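PDB 6SL5: PsaG, which is a photosystem I subunit that binds chlorophyll a and beta-carotene and probably helps to couple the peripheral light-harvesting antenna to the core. Local coordinates for residues F22-R27 with K62-S67; V5-S10 with L76-G81. All coordinates share one frame; numbering follows the deposited sequence.

Contact 1 (F22-R27 with K62-S67); sequences FLPYQR and KSKDPS. With CLA (chlorophyll a), chain B.
Arg27 and Asp65 form the polar end of this contact, their side chains crossing at a slant with guanidinium and carboxylate planes 34° apart. The salt bridge runs from Arg27 NE to Asp65 OD2 at 2.9 Å, although as a hydrogen bond it is bent and weak. Arg27 NH2 adds a second weak bond to Pro66 O (3.3 Å), while Ser67 CB meets the guanidinium at its edge, in plane. Alongside lies the closely packed apolar part. Leu23 CG stands anti to the backbone N (chi1 -160°), and CD2 packs against Asp65 CB at 3.7 Å. Buried Lys62, its side chain beside another chlorophyll a, meets Leu23 tip to tip, NZ to CD1 at 4.0 Å. Here the loop connecting the two membrane-embedded helical regions of the PsaG fold returns to the start of helix 23-29. Neighbouring residues serve pigment instead: Phe22, the N-cap residue just before the helix, lays one ring face over the phytyl chain of a chlorophyll a, with C5 3.5 Å above the ring centre. Tyr25 and Gln26 touch the ester group of the same pigment. The margin is looser: solvent-exposed Lys64 brings NZ only to 4.3 Å from Pro24 CD.

Contact 2 (V5-S10 with L76-G81); sequences VAIGGS and LGHVFG. With BCR (beta-carotene), chain C.
Ile7 and Ser10 of helix 3-20 meet His78 and Val79 of the helical turn 77-80, in a buried helix-to-helix contact within the pigment-lined, two-helix membrane fold of PsaG. The backbones come close, with the CA atoms of Ser10 and His78 4.9 Å apart, and the imidazole of His78 organises what surrounds that approach. Its flat ring is met from three directions by different groups. Over one face sits Val79 CG2, 3.2 Å above the plane and near the ring centre. The CD2 and NE2 side faces Ile7, whose side chain crosses the imidazole obliquely; Ile7 CD1 lies 3.7 Å from His78 NE2. From the ND1 and CE1 side the polyene of a beta-carotene approaches, C19 lying in the ring plane at the edge and C20 3.4 Å from His78 CE1. The ring is therefore wedged between a helix and a carotenoid.

Ile7 reaches this place with CG1 anti to the backbone N (chi1 -174°), and CD1 then continues the extended chain to Val79 CG2 at 3.6 Å, an apolar contact across the two helices. Val79 CG2 touches both Ile7 CD1 and the carotene polyene, while CG1 packs on the terminal ring, 3.4 Å from C27. Leu76 supplements that surface, its CD1 lying against the methyl C37. Ile7 and His78 also border a chlorophyll a, and Ile7 packs on Phe83 of helix 83-86 as well.

His78 ND1 is hydrogen-bonded to Ala75 O in its own chain, which helps to fix the rotation of the ring. Between the helices, Ser10 OG, anti to its backbone N (chi1 178°), gives a weak hydrogen bond to His78 O at 3.3 Å.

Contact 1 and contact 2 both lie beside bound pigments. Contact 1 is nested within the chain loop that contact 2 closes, and helix 3-20, which supplies one side of contact 2, is followed in the chain by helix 23-29 of contact 1. Their centres are 21 Å apart and their nearest atoms about 11 Å, so they do not touch. Pigment sites bridge the gap: Gln26 of contact 1 and Leu76 of contact 2 line one beta-carotene pocket with His73 and Ala74, while Tyr25 and Phe80 border a common chlorophyll a with Arg29 and Glu33.

Contact 1 (F22-R27 with K62-S67)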
loop_
_atom_site.group_PDB
_atom_site.type_symbol
_atom_site.label_atom_id
_atom_site.label_comp_id
_atom_site.label_asym_id
_atom_site.label_seq_id
_atom_site.Cartn_x
_atom_site.Cartn_y
_atom_site.Cartn_z
ATOM N N PHE H 22 -9.822 -21.392 62.382
ATOM C CA PHE H 22 -9.398 -20.517 61.294
ATOM C C PHE H 22 -9.485 -19.045 61.642
ATOM O O PHE H 22 -9.278 -18.200 60.769
ATOM C CB PHE H 22 -10.210 -20.801 60.036
ATOM C CG PHE H 22 -9.848 -22.085 59.390
ATOM C CD1 PHE H 22 -8.549 -22.305 58.961
ATOM C CD2 PHE H 22 -10.783 -23.090 59.239
ATOM C CE1 PHE H 22 -8.193 -23.490 58.377
ATOM C CE2 PHE H 22 -10.429 -24.289 58.668
ATOM C CZ PHE H 22 -9.137 -24.480 58.222
ATOM N N LEU H 23 -9.778 -18.721 62.880
ATOM C CA LEU H 23 -9.859 -17.323 63.267
ATOM C C LEU H 23 -8.473 -16.682 63.409
ATOM O O LEU H 23 -8.273 -15.627 62.788
ATOM C CB LEU H 23 -10.714 -17.181 64.537
ATOM C CG LEU H 23 -11.376 -15.870 64.958
ATOM C CD1 LEU H 23 -12.425 -16.149 66.011
ATOM C CD2 LEU H 23 -10.366 -14.933 65.539
ATOM N N PRO H 24 -7.508 -17.211 64.202
ATOM C CA PRO H 24 -6.215 -16.510 64.283
ATOM C C PRO H 24 -5.460 -16.514 62.979
ATOM O O PRO H 24 -4.706 -15.574 62.719
ATOM C CB PRO H 24 -5.460 -17.271 65.381
ATOM C CG PRO H 24 -6.010 -18.601 65.332
ATOM C CD PRO H 24 -7.460 -18.400 65.086
ATOM N N TYR H 25 -5.679 -17.524 62.136
ATOM C CA TYR H 25 -5.033 -17.547 60.837
ATOM C C TYR H 25 -5.602 -16.455 59.946
ATOM O O TYR H 25 -4.856 -15.798 59.217
ATOM C CB TYR H 25 -5.193 -18.916 60.192
ATOM C CG TYR H 25 -4.673 -18.957 58.786
ATOM C CD1 TYR H 25 -3.358 -18.627 58.510
ATOM C CD2 TYR H 25 -5.492 -19.327 57.734
ATOM C CE1 TYR H 25 -2.879 -18.666 57.231
ATOM C CE2 TYR H 25 -5.010 -19.374 56.451
ATOM C CZ TYR H 25 -3.712 -19.030 56.199
ATOM O OH TYR H 25 -3.247 -19.072 54.908
ATOM N N GLN H 26 -6.917 -16.219 60.023
ATOM C CA GLN H 26 -7.529 -15.164 59.219
ATOM C C GLN H 26 -7.093 -13.792 59.705
ATOM O O GLN H 26 -6.795 -12.907 58.895
ATOM C CB GLN H 26 -9.051 -15.244 59.265
ATOM C CG GLN H 26 -9.693 -14.319 58.251
ATOM C CD GLN H 26 -11.074 -13.883 58.649
ATOM O OE1 GLN H 26 -11.884 -14.689 59.102
ATOM N NE2 GLN H 26 -11.353 -12.597 58.491
ATOM N N ARG H 27 -7.048 -13.601 61.029
ATOM C CA ARG H 27 -6.628 -12.317 61.575
ATOM C C ARG H 27 -5.159 -12.052 61.292
ATOM O O ARG H 27 -4.786 -10.921 60.975
ATOM C CB ARG H 27 -6.923 -12.261 63.066
ATOM C CG ARG H 27 -8.394 -12.390 63.371
ATOM C CD ARG H 27 -9.216 -11.333 62.649
ATOM N NE ARG H 27 -10.632 -11.439 62.988
ATOM C CZ ARG H 27 -11.605 -10.803 62.345
ATOM N NH1 ARG H 27 -11.316 -10.017 61.321
ATOM N NH2 ARG H 27 -12.868 -10.958 62.722
ATOM N N LYS H 62 -16.533 -10.874 72.243
ATOM C CA LYS H 62 -16.300 -12.302 72.578
ATOM C C LYS H 62 -14.889 -12.418 73.169
ATOM O O LYS H 62 -14.481 -11.491 73.896
ATOM C CB LYS H 62 -16.457 -13.156 71.314
ATOM C CG LYS H 62 -16.909 -14.598 71.507
ATOM C CD LYS H 62 -16.878 -15.376 70.209
ATOM C CE LYS H 62 -15.634 -15.098 69.393
ATOM N NZ LYS H 62 -15.821 -15.458 67.968
ATOM N N SER H 63 -14.189 -13.523 72.903
ATOM C CA SER H 63 -12.814 -13.713 73.433
ATOM C C SER H 63 -11.891 -14.229 72.323
ATOM O O SER H 63 -12.411 -14.778 71.329
ATOM C CB SER H 63 -12.817 -14.628 74.631
ATOM O OG SER H 63 -13.726 -14.161 75.616
ATOM N N LYS H 64 -10.581 -14.005 72.472
ATOM C CA LYS H 64 -9.569 -14.467 71.482
ATOM C C LYS H 64 -9.923 -13.955 70.079
ATOM O O LYS H 64 -9.917 -14.788 69.147
ATOM C CB LYS H 64 -9.437 -15.992 71.507
ATOM C CG LYS H 64 -8.222 -16.547 70.775
ATOM C CD LYS H 64 -8.374 -17.997 70.377
ATOM C CE LYS H 64 -9.415 -18.205 69.297
ATOM N NZ LYS H 64 -9.392 -19.590 68.768
ATOM N N ASP H 65 -10.263 -12.662 69.974
ATOM C CA ASP H 65 -10.618 -11.942 68.714
ATOM C C ASP H 65 -12.009 -12.362 68.216
ATOM O O ASP H 65 -12.124 -13.425 67.574
ATOM C CB ASP H 65 -9.497 -11.974 67.666
ATOM C CG ASP H 65 -9.743 -11.052 66.483
ATOM O OD1 ASP H 65 -8.882 -10.189 66.225
ATOM O OD2 ASP H 65 -10.791 -11.211 65.825
ATOM N N PRO H 66 -13.062 -11.555 68.469
ATOM C CA PRO H 66 -14.433 -11.874 68.055
ATOM C C PRO H 66 -14.735 -11.465 66.607
ATOM O O PRO H 66 -13.826 -11.043 65.913
ATOM C CB PRO H 66 -15.303 -10.992 68.966
ATOM C CG PRO H 66 -14.335 -10.317 69.917
ATOM C CD PRO H 66 -13.007 -10.291 69.193
ATOM N N SER H 67 -16.003 -11.590 66.200
ATOM C CA SER H 67 -16.420 -11.207 64.855
ATOM C C SER H 67 -17.890 -10.820 64.870
ATOM O O SER H 67 -18.753 -11.659 65.144
ATOM C CB SER H 67 -16.159 -12.331 63.855
ATOM O OG SER H 67 -16.571 -13.588 64.362
HETATM MG MG CLA B . -9.803 -14.918 49.676
HETATM C CHA CLA B . -9.383 -13.806 52.937
HETATM C CHB CLA B . -6.665 -16.292 49.702
HETATM C CHC CLA B . -10.288 -15.900 46.567
HETATM C CHD CLA B . -13.001 -13.490 49.654
HETATM N NA CLA B . -8.183 -15.074 51.159
HETATM C C1A CLA B . -8.189 -14.566 52.394
HETATM C C2A CLA B . -6.924 -14.896 53.113
HETATM C C3A CLA B . -6.092 -15.615 52.056
HETATM C C4A CLA B . -7.023 -15.686 50.905
HETATM C CMA CLA B . -4.680 -15.160 51.732
HETATM C CAA CLA B . -7.309 -16.084 53.959
HETATM C CBA CLA B . -7.542 -15.905 55.449
HETATM C CGA CLA B . -8.126 -17.218 55.903
HETATM O O1A CLA B . -9.007 -17.262 56.736
HETATM O O2A CLA B . -7.636 -18.309 55.361
HETATM N NB CLA B . -8.658 -15.940 48.349
HETATM C C1B CLA B . -7.399 -16.417 48.521
HETATM C C2B CLA B . -6.941 -17.062 47.324
HETATM C C3B CLA B . -7.973 -16.938 46.445
HETATM C C4B CLA B . -9.054 -16.228 47.110
HETATM C CMB CLA B . -5.604 -17.715 47.113
HETATM C CAB CLA B . -8.047 -17.422 45.053
HETATM C CBB CLA B . -8.083 -18.897 44.753
HETATM N NC CLA B . -11.435 -14.809 48.363
HETATM C C1C CLA B . -11.414 -15.263 47.125
HETATM C C2C CLA B . -12.686 -15.035 46.416
HETATM C C3C CLA B . -13.471 -14.401 47.327
HETATM C C4C CLA B . -12.677 -14.254 48.537
HETATM C CMC CLA B . -13.037 -15.428 45.010
HETATM C CAC CLA B . -14.895 -13.966 47.100
HETATM C CBC CLA B . -15.810 -14.954 47.780
HETATM N ND CLA B . -10.977 -13.942 50.906
HETATM C C1D CLA B . -12.194 -13.377 50.800
HETATM C C2D CLA B . -12.537 -12.638 51.978
HETATM C C3D CLA B . -11.443 -12.800 52.820
HETATM C C4D CLA B . -10.512 -13.589 52.160
HETATM C CMD CLA B . -13.757 -11.853 52.282
HETATM C CAD CLA B . -10.918 -12.441 54.117
HETATM O OBD CLA B . -11.370 -11.583 54.854
HETATM C CBD CLA B . -9.611 -13.143 54.281
HETATM C CGD CLA B . -8.560 -12.122 54.602
HETATM O O1D CLA B . -7.608 -12.402 55.309
HETATM O O2D CLA B . -8.655 -10.891 54.129
HETATM C CED CLA B . -7.456 -10.366 53.589
HETATM C C1 CLA B . -8.425 -19.407 54.827
HETATM C C2 CLA B . -9.509 -20.148 55.564
HETATM C C3 CLA B . -9.941 -21.317 55.079
HETATM C C4 CLA B . -9.368 -21.905 53.814
HETATM C C5 CLA B . -11.041 -22.072 55.780
HETATM C C6 CLA B . -11.177 -23.509 55.283
HETATM C C7 CLA B . -12.635 -23.922 55.267
HETATM C C8 CLA B . -13.046 -24.183 53.828
HETATM C C9 CLA B . -13.581 -22.917 53.169
HETATM C C10 CLA B . -14.082 -25.291 53.821
HETATM C C11 CLA B . -13.463 -26.676 53.835
HETATM C C12 CLA B . -14.064 -27.484 52.695
HETATM C C13 CLA B . -13.322 -27.210 51.396
HETATM C C14 CLA B . -14.256 -27.341 50.200
HETATM C C15 CLA B . -12.127 -28.155 51.289
HETATM C C16 CLA B . -12.562 -29.608 51.160
HETATM C C17 CLA B . -11.353 -30.527 51.011
HETATM C C18 CLA B . -11.729 -31.987 51.260
HETATM C C19 CLA B . -11.495 -32.866 50.037
HETATM C C20 CLA B . -11.014 -32.563 52.476
#

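Contact 2 (V5-S10 with L76-G81)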
loop_
_atom_site.group_PDB
_atom_site.type_symbol
_atom_site.label_atom_id
_atom_site.label_comp_id
_atom_site.label_asym_id
_atom_site.label_seq_id
_atom_site.Cartn_x
_atom_site.Cartn_y
_atom_site.Cartn_z
ATOM N N VAL H 5 -31.015 -30.902 58.156
ATOM C CA VAL H 5 -29.749 -31.433 58.745
ATOM C C VAL H 5 -28.558 -31.194 57.808
ATOM O O VAL H 5 -27.416 -31.334 58.285
ATOM C CB VAL H 5 -29.872 -32.923 59.124
ATOM C CG1 VAL H 5 -31.113 -33.191 59.961
ATOM C CG2 VAL H 5 -29.842 -33.823 57.899
ATOM N N ALA H 6 -28.793 -30.865 56.532
ATOM C CA ALA H 6 -27.648 -30.651 55.646
ATOM C C ALA H 6 -27.175 -29.208 55.589
ATOM O O ALA H 6 -26.036 -28.953 55.208
ATOM C CB ALA H 6 -27.985 -31.102 54.230
ATOM N N ILE H 7 -28.085 -28.267 55.854
ATOM C CA ILE H 7 -27.726 -26.818 55.812
ATOM C C ILE H 7 -27.640 -26.311 57.253
ATOM O O ILE H 7 -27.122 -25.197 57.461
ATOM C CB ILE H 7 -28.747 -26.009 54.988
ATOM C CG1 ILE H 7 -28.308 -24.552 54.817
ATOM C CG2 ILE H 7 -30.131 -26.107 55.604
ATOM C CD1 ILE H 7 -29.095 -23.795 53.773
ATOM N N GLY H 8 -28.161 -27.098 58.197
ATOM C CA GLY H 8 -28.103 -26.720 59.621
ATOM C C GLY H 8 -26.796 -27.210 60.214
ATOM O O GLY H 8 -26.122 -26.429 60.911
ATOM N N GLY H 9 -26.452 -28.467 59.912
ATOM C CA GLY H 9 -25.202 -29.074 60.343
ATOM C C GLY H 9 -24.022 -28.534 59.604
ATOM O O GLY H 9 -22.863 -28.782 59.943
ATOM N N SER H 10 -24.337 -27.783 58.583
ATOM C CA SER H 10 -23.419 -27.070 57.749
ATOM C C SER H 10 -23.024 -25.755 58.337
ATOM O O SER H 10 -21.839 -25.393 58.347
ATOM C CB SER H 10 -24.095 -26.665 56.505
ATOM O OG SER H 10 -23.076 -25.977 55.873
ATOM N N LEU H 76 -21.948 -17.871 55.572
ATOM C CA LEU H 76 -22.366 -18.123 54.210
ATOM C C LEU H 76 -21.795 -19.419 53.706
ATOM O O LEU H 76 -22.174 -19.868 52.625
ATOM C CB LEU H 76 -21.931 -16.992 53.294
ATOM C CG LEU H 76 -22.935 -15.931 52.900
ATOM C CD1 LEU H 76 -24.007 -16.591 52.070
ATOM C CD2 LEU H 76 -23.524 -15.227 54.097
ATOM N N GLY H 77 -20.896 -20.022 54.488
ATOM C CA GLY H 77 -20.358 -21.309 54.159
ATOM C C GLY H 77 -21.446 -22.351 54.232
ATOM O O GLY H 77 -21.343 -23.385 53.579
ATOM N N HIS H 78 -22.491 -21.999 54.971
ATOM C CA HIS H 78 -23.667 -22.858 55.251
ATOM C C HIS H 78 -24.446 -23.155 53.969
ATOM O O HIS H 78 -25.104 -24.210 53.902
ATOM C CB HIS H 78 -24.431 -22.166 56.389
ATOM C CG HIS H 78 -25.790 -21.580 56.203
ATOM N ND1 HIS H 78 -26.002 -20.213 56.232
ATOM C CD2 HIS H 78 -27.014 -22.147 56.200
ATOM C CE1 HIS H 78 -27.295 -19.965 56.162
ATOM N NE2 HIS H 78 -27.936 -21.139 56.113
ATOM N N VAL H 79 -24.360 -22.243 52.995
ATOM C CA VAL H 79 -25.116 -22.306 51.805
ATOM C C VAL H 79 -24.176 -22.342 50.627
ATOM O O VAL H 79 -24.526 -22.877 49.575
ATOM C CB VAL H 79 -26.088 -21.121 51.764
ATOM C CG1 VAL H 79 -27.087 -21.409 50.936
ATOM C CG2 VAL H 79 -26.893 -21.076 52.995
ATOM N N PHE H 80 -22.965 -21.865 50.802
ATOM C CA PHE H 80 -22.012 -21.949 49.731
ATOM C C PHE H 80 -21.433 -23.357 49.654
ATOM O O PHE H 80 -21.322 -23.930 48.566
ATOM C CB PHE H 80 -20.929 -20.901 49.949
ATOM C CG PHE H 80 -19.684 -21.194 49.235
ATOM C CD1 PHE H 80 -18.570 -21.655 49.914
ATOM C CD2 PHE H 80 -19.622 -21.025 47.873
ATOM C CE1 PHE H 80 -17.408 -21.938 49.231
ATOM C CE2 PHE H 80 -18.458 -21.292 47.193
ATOM C CZ PHE H 80 -17.355 -21.757 47.864
ATOM N N GLY H 81 -21.070 -23.937 50.800
ATOM C CA GLY H 81 -20.473 -25.249 50.835
ATOM C C GLY H 81 -21.384 -26.418 51.114
ATOM O O GLY H 81 -20.993 -27.558 50.857
HETATM C C1 BCR C . -23.279 -17.416 72.018
HETATM C C2 BCR C . -22.867 -16.044 72.533
HETATM C C3 BCR C . -24.086 -15.228 72.946
HETATM C C4 BCR C . -25.075 -15.104 71.794
HETATM C C5 BCR C . -25.293 -16.405 71.061
HETATM C C6 BCR C . -24.270 -17.237 70.896
HETATM C C7 BCR C . -24.090 -18.003 69.645
HETATM C C8 BCR C . -24.348 -17.522 68.436
HETATM C C9 BCR C . -24.175 -18.236 67.179
HETATM C C10 BCR C . -24.299 -17.605 65.870
HETATM C C11 BCR C . -24.972 -17.749 64.621
HETATM C C33 BCR C . -26.652 -16.756 70.533
HETATM C C31 BCR C . -23.958 -18.207 73.127
HETATM C C32 BCR C . -22.073 -18.176 71.485
HETATM C C34 BCR C . -23.867 -19.702 67.238
HETATM C C12 BCR C . -25.521 -17.989 63.561
HETATM C C13 BCR C . -26.164 -18.961 62.743
HETATM C C14 BCR C . -26.444 -18.867 61.407
HETATM C C15 BCR C . -26.216 -17.818 60.456
HETATM C C16 BCR C . -26.108 -17.465 59.149
HETATM C C17 BCR C . -25.905 -16.247 58.747
HETATM C C18 BCR C . -26.104 -15.752 57.499
HETATM C C19 BCR C . -26.597 -16.599 56.388
HETATM C C20 BCR C . -26.864 -16.766 55.090
HETATM C C21 BCR C . -27.312 -17.380 53.872
HETATM C C22 BCR C . -27.365 -16.816 52.640
HETATM C C23 BCR C . -27.874 -17.580 51.479
HETATM C C24 BCR C . -27.185 -17.742 50.153
HETATM C C25 BCR C . -27.809 -18.529 49.066
HETATM C C26 BCR C . -29.109 -18.812 49.078
HETATM C C27 BCR C . -29.509 -20.243 48.816
HETATM C C28 BCR C . -28.838 -20.695 47.527
HETATM C C29 BCR C . -27.327 -20.516 47.625
HETATM C C30 BCR C . -26.965 -19.059 47.905
HETATM C C35 BCR C . -26.564 -20.236 63.425
HETATM C C36 BCR C . -25.828 -14.302 57.236
HETATM C C37 BCR C . -26.921 -15.398 52.447
HETATM C C38 BCR C . -30.176 -17.783 49.323
HETATM C C39 BCR C . -27.237 -18.217 46.664
HETATM C C40 BCR C . -25.492 -19.007 48.293
#